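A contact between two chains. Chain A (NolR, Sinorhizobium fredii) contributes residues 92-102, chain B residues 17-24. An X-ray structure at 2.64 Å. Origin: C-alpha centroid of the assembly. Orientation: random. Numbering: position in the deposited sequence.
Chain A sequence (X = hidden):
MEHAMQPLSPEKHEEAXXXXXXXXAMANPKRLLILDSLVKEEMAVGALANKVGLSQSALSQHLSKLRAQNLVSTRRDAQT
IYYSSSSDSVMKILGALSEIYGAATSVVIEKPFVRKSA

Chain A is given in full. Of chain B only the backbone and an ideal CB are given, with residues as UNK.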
# COMPACT_ATOMS: atom_id res chain seq x y z
N LYS A 92 6.96 -6.66 -6.70
CA LYS A 92 6.49 -5.64 -7.64
C LYS A 92 6.22 -4.32 -6.93
O LYS A 92 6.57 -3.25 -7.44
CB LYS A 92 5.23 -6.11 -8.37
CG LYS A 92 5.55 -7.04 -9.54
CD LYS A 92 4.33 -7.81 -10.01
CE LYS A 92 4.64 -8.58 -11.27
NZ LYS A 92 4.18 -7.84 -12.48
N ILE A 93 5.63 -4.38 -5.74
CA ILE A 93 5.36 -3.15 -5.00
C ILE A 93 6.68 -2.50 -4.55
O ILE A 93 6.84 -1.29 -4.67
CB ILE A 93 4.45 -3.38 -3.79
CG1 ILE A 93 3.07 -3.84 -4.27
CG2 ILE A 93 4.31 -2.11 -2.97
CD1 ILE A 93 2.41 -2.88 -5.23
N LEU A 94 7.61 -3.31 -4.06
CA LEU A 94 8.92 -2.80 -3.66
C LEU A 94 9.63 -2.19 -4.87
O LEU A 94 10.37 -1.23 -4.72
CB LEU A 94 9.81 -3.89 -3.05
CG LEU A 94 9.52 -4.44 -1.64
CD1 LEU A 94 10.63 -5.39 -1.22
CD2 LEU A 94 9.39 -3.33 -0.63
N GLY A 95 9.41 -2.76 -6.05
CA GLY A 95 9.98 -2.22 -7.27
C GLY A 95 9.40 -0.84 -7.55
O GLY A 95 10.13 0.11 -7.87
N ALA A 96 8.08 -0.74 -7.43
CA ALA A 96 7.40 0.54 -7.62
C ALA A 96 7.93 1.59 -6.66
O ALA A 96 8.33 2.67 -7.08
CB ALA A 96 5.91 0.36 -7.43
N LEU A 97 7.98 1.27 -5.37
CA LEU A 97 8.47 2.20 -4.35
C LEU A 97 9.92 2.56 -4.61
O LEU A 97 10.33 3.69 -4.40
CB LEU A 97 8.31 1.60 -2.95
CG LEU A 97 6.86 1.50 -2.49
CD1 LEU A 97 6.76 0.87 -1.10
CD2 LEU A 97 6.19 2.87 -2.52
N SER A 98 10.69 1.57 -5.05
CA SER A 98 12.09 1.77 -5.41
C SER A 98 12.20 2.84 -6.49
O SER A 98 13.06 3.71 -6.43
CB SER A 98 12.71 0.46 -5.90
OG SER A 98 14.09 0.62 -6.17
N GLU A 99 11.31 2.77 -7.48
CA GLU A 99 11.33 3.75 -8.56
C GLU A 99 10.81 5.12 -8.13
O GLU A 99 11.30 6.15 -8.59
CB GLU A 99 10.54 3.23 -9.76
CG GLU A 99 11.15 2.00 -10.38
CD GLU A 99 10.52 1.65 -11.71
OE1 GLU A 99 9.45 2.21 -12.04
OE2 GLU A 99 11.10 0.81 -12.44
N ILE A 100 9.81 5.13 -7.25
CA ILE A 100 9.25 6.38 -6.73
C ILE A 100 10.26 7.15 -5.87
O ILE A 100 10.40 8.36 -6.01
CB ILE A 100 7.99 6.11 -5.87
CG1 ILE A 100 6.85 5.57 -6.74
CG2 ILE A 100 7.55 7.36 -5.13
CD1 ILE A 100 5.80 4.80 -5.96
N TYR A 101 10.98 6.43 -5.01
CA TYR A 101 11.80 7.06 -3.97
C TYR A 101 13.30 6.86 -4.17
O TYR A 101 14.10 7.38 -3.40
CB TYR A 101 11.41 6.52 -2.59
CG TYR A 101 10.01 6.89 -2.15
CD1 TYR A 101 9.69 8.19 -1.77
CD2 TYR A 101 9.01 5.93 -2.09
CE1 TYR A 101 8.40 8.52 -1.35
CE2 TYR A 101 7.73 6.25 -1.68
CZ TYR A 101 7.43 7.54 -1.31
OH TYR A 101 6.15 7.83 -0.91
N GLY A 102 13.67 6.12 -5.21
CA GLY A 102 15.07 5.79 -5.45
C GLY A 102 15.52 4.52 -4.74
O GLY A 102 15.00 4.17 -3.67
N UNK B 17 8.86 5.11 6.74
CA UNK B 17 7.71 5.84 7.26
C UNK B 17 7.03 6.64 6.15
O UNK B 17 5.79 6.65 6.06
CB UNK B 17 8.14 6.77 8.40
N UNK B 18 7.82 7.27 5.29
CA UNK B 18 7.24 8.01 4.18
C UNK B 18 6.51 7.08 3.19
O UNK B 18 5.33 7.30 2.84
CB UNK B 18 8.33 8.80 3.46
N UNK B 19 7.21 6.03 2.77
CA UNK B 19 6.64 5.08 1.82
C UNK B 19 5.34 4.48 2.34
O UNK B 19 4.35 4.35 1.60
CB UNK B 19 7.64 3.97 1.52
N UNK B 20 5.33 4.13 3.62
CA UNK B 20 4.15 3.55 4.25
C UNK B 20 3.03 4.58 4.36
O UNK B 20 1.85 4.22 4.31
CB UNK B 20 4.50 3.00 5.63
N UNK B 21 3.38 5.86 4.52
CA UNK B 21 2.37 6.91 4.52
C UNK B 21 1.64 6.97 3.18
O UNK B 21 0.40 6.98 3.12
CB UNK B 21 3.01 8.26 4.83
N UNK B 22 2.43 6.97 2.11
CA UNK B 22 1.87 6.95 0.76
C UNK B 22 0.97 5.72 0.52
O UNK B 22 -0.21 5.85 0.11
CB UNK B 22 3.00 6.97 -0.27
N UNK B 23 1.51 4.54 0.80
CA UNK B 23 0.75 3.31 0.58
C UNK B 23 -0.53 3.33 1.40
O UNK B 23 -1.56 2.84 0.95
CB UNK B 23 1.59 2.08 0.94
N UNK B 24 -0.45 3.92 2.59
CA UNK B 24 -1.62 4.03 3.46
C UNK B 24 -2.69 4.88 2.81
O UNK B 24 -3.87 4.55 2.89
CB UNK B 24 -1.23 4.62 4.82

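Chain B 17-24 is helical throughout, and its axis passes 11.5 Å from that of the chain A helix, their N-to-C directions 114° apart. Chain A meets it with I93(A), L97(A), I100(A) and Y101(A), spaced so that they share one helical face. This surface is almost wholly hydrocarbon, the tyrosine hydroxyl being its polar exception, so apolar side chains should suit the facing positions.

Position 17 has nothing of chain A within 5.5 Å of its CB. Any helix-compatible residue would do as far as this contact is concerned, and a charged one is plausible. It is E17(B), whose side chain stays 9.6 Å or more from the chain A stretch.

At position 18 the CA-to-CB bond points sideways, and the CB lies 4.8 Å from CE1 of Y101(A). That gap leaves room for one more carbon beside the ring, so valine, isoleucine, leucine or methionine would fit, as might the aliphatic part of a longer polar chain. The residue is I18(B). Its CG2 fills the gap, 3.6 Å from CE1 of Y101(A).

Position 19 marks the closest backbone approach, its CA 7.1 Å from the CA of L97(A). The CB, directed sideways, already has chain A carbons close by, and the CA itself is 3.8 Å from CE2 of Y101(A). A small residue is therefore favoured: alanine, perhaps glycine or serine. A19(B) satisfies this with a single methyl, its CB 3.9 Å from CE2 of Y101(A) and 4.2 Å from CD1 of L97(A), so it touches both without needing any further reach.

Position 20 points away from chain A, which leaves the choice open. A20(B) contributes its carbonyl, as will appear at position 24.

Position 21 points sideways into space free of chain A atoms. Its helical backbone angles do not demand glycine, although a CB would be crowded by O of I18(B), 3.2 Å away. Alanine or a polar residue would be conceivable; the deposited residue is G21(B).

Position 22 points toward chain A, with OH of Y101(A) only 3.3 Å from the CB. Beyond it lie the methyl groups of L97(A) and I100(A), which invite a large apolar side chain: leucine, methionine or phenylalanine. F22(B), with chi1 in t, extends its ring to them. CD2 of L97(A) meets the ring edge 3.9 Å from CD2 of F22(B), while CD1 of I100(A) lies 3.8 Å from CE2 of F22(B).

Position 23 starts sideways, with no chain A atom within 5.5 Å of its CB. A long, flexible apolar chain could still reach I93(A) and L97(A), as leucine or methionine might. In L23(B), the m,t rotamer brings CD1 to 3.8 Å from CD1 of L97(A) and 4.4 Å from CG2 of I93(A).

Position 24 is out of reach, so chain A imposes no preference. S24(B) turns its hydroxyl back on its own helix, where OG donates a 2.8 Å hydrogen bond to O of A20(B).

Chain B 17-24: EIAAGFLS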
# COMPACT_ATOMS: atom_id res chain seq x y z
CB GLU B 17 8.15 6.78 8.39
CG GLU B 17 6.99 7.35 9.19
CD GLU B 17 6.62 6.48 10.39
OE1 GLU B 17 7.52 5.82 10.94
OE2 GLU B 17 5.43 6.46 10.77
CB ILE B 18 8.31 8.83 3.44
CG1 ILE B 18 8.75 10.00 4.31
CG2 ILE B 18 7.78 9.36 2.13
CD1 ILE B 18 10.12 10.57 3.96
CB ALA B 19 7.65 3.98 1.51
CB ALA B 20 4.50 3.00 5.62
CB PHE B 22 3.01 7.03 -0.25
CG PHE B 22 2.65 6.57 -1.63
CD1 PHE B 22 1.67 7.23 -2.36
CD2 PHE B 22 3.31 5.50 -2.21
CE1 PHE B 22 1.34 6.81 -3.64
CE2 PHE B 22 2.99 5.08 -3.49
CZ PHE B 22 2.00 5.73 -4.20
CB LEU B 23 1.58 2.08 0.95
CG LEU B 23 2.69 1.66 -0.02
CD1 LEU B 23 3.39 0.42 0.51
CD2 LEU B 23 2.11 1.40 -1.41
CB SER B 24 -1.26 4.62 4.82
OG SER B 24 -0.59 3.66 5.61
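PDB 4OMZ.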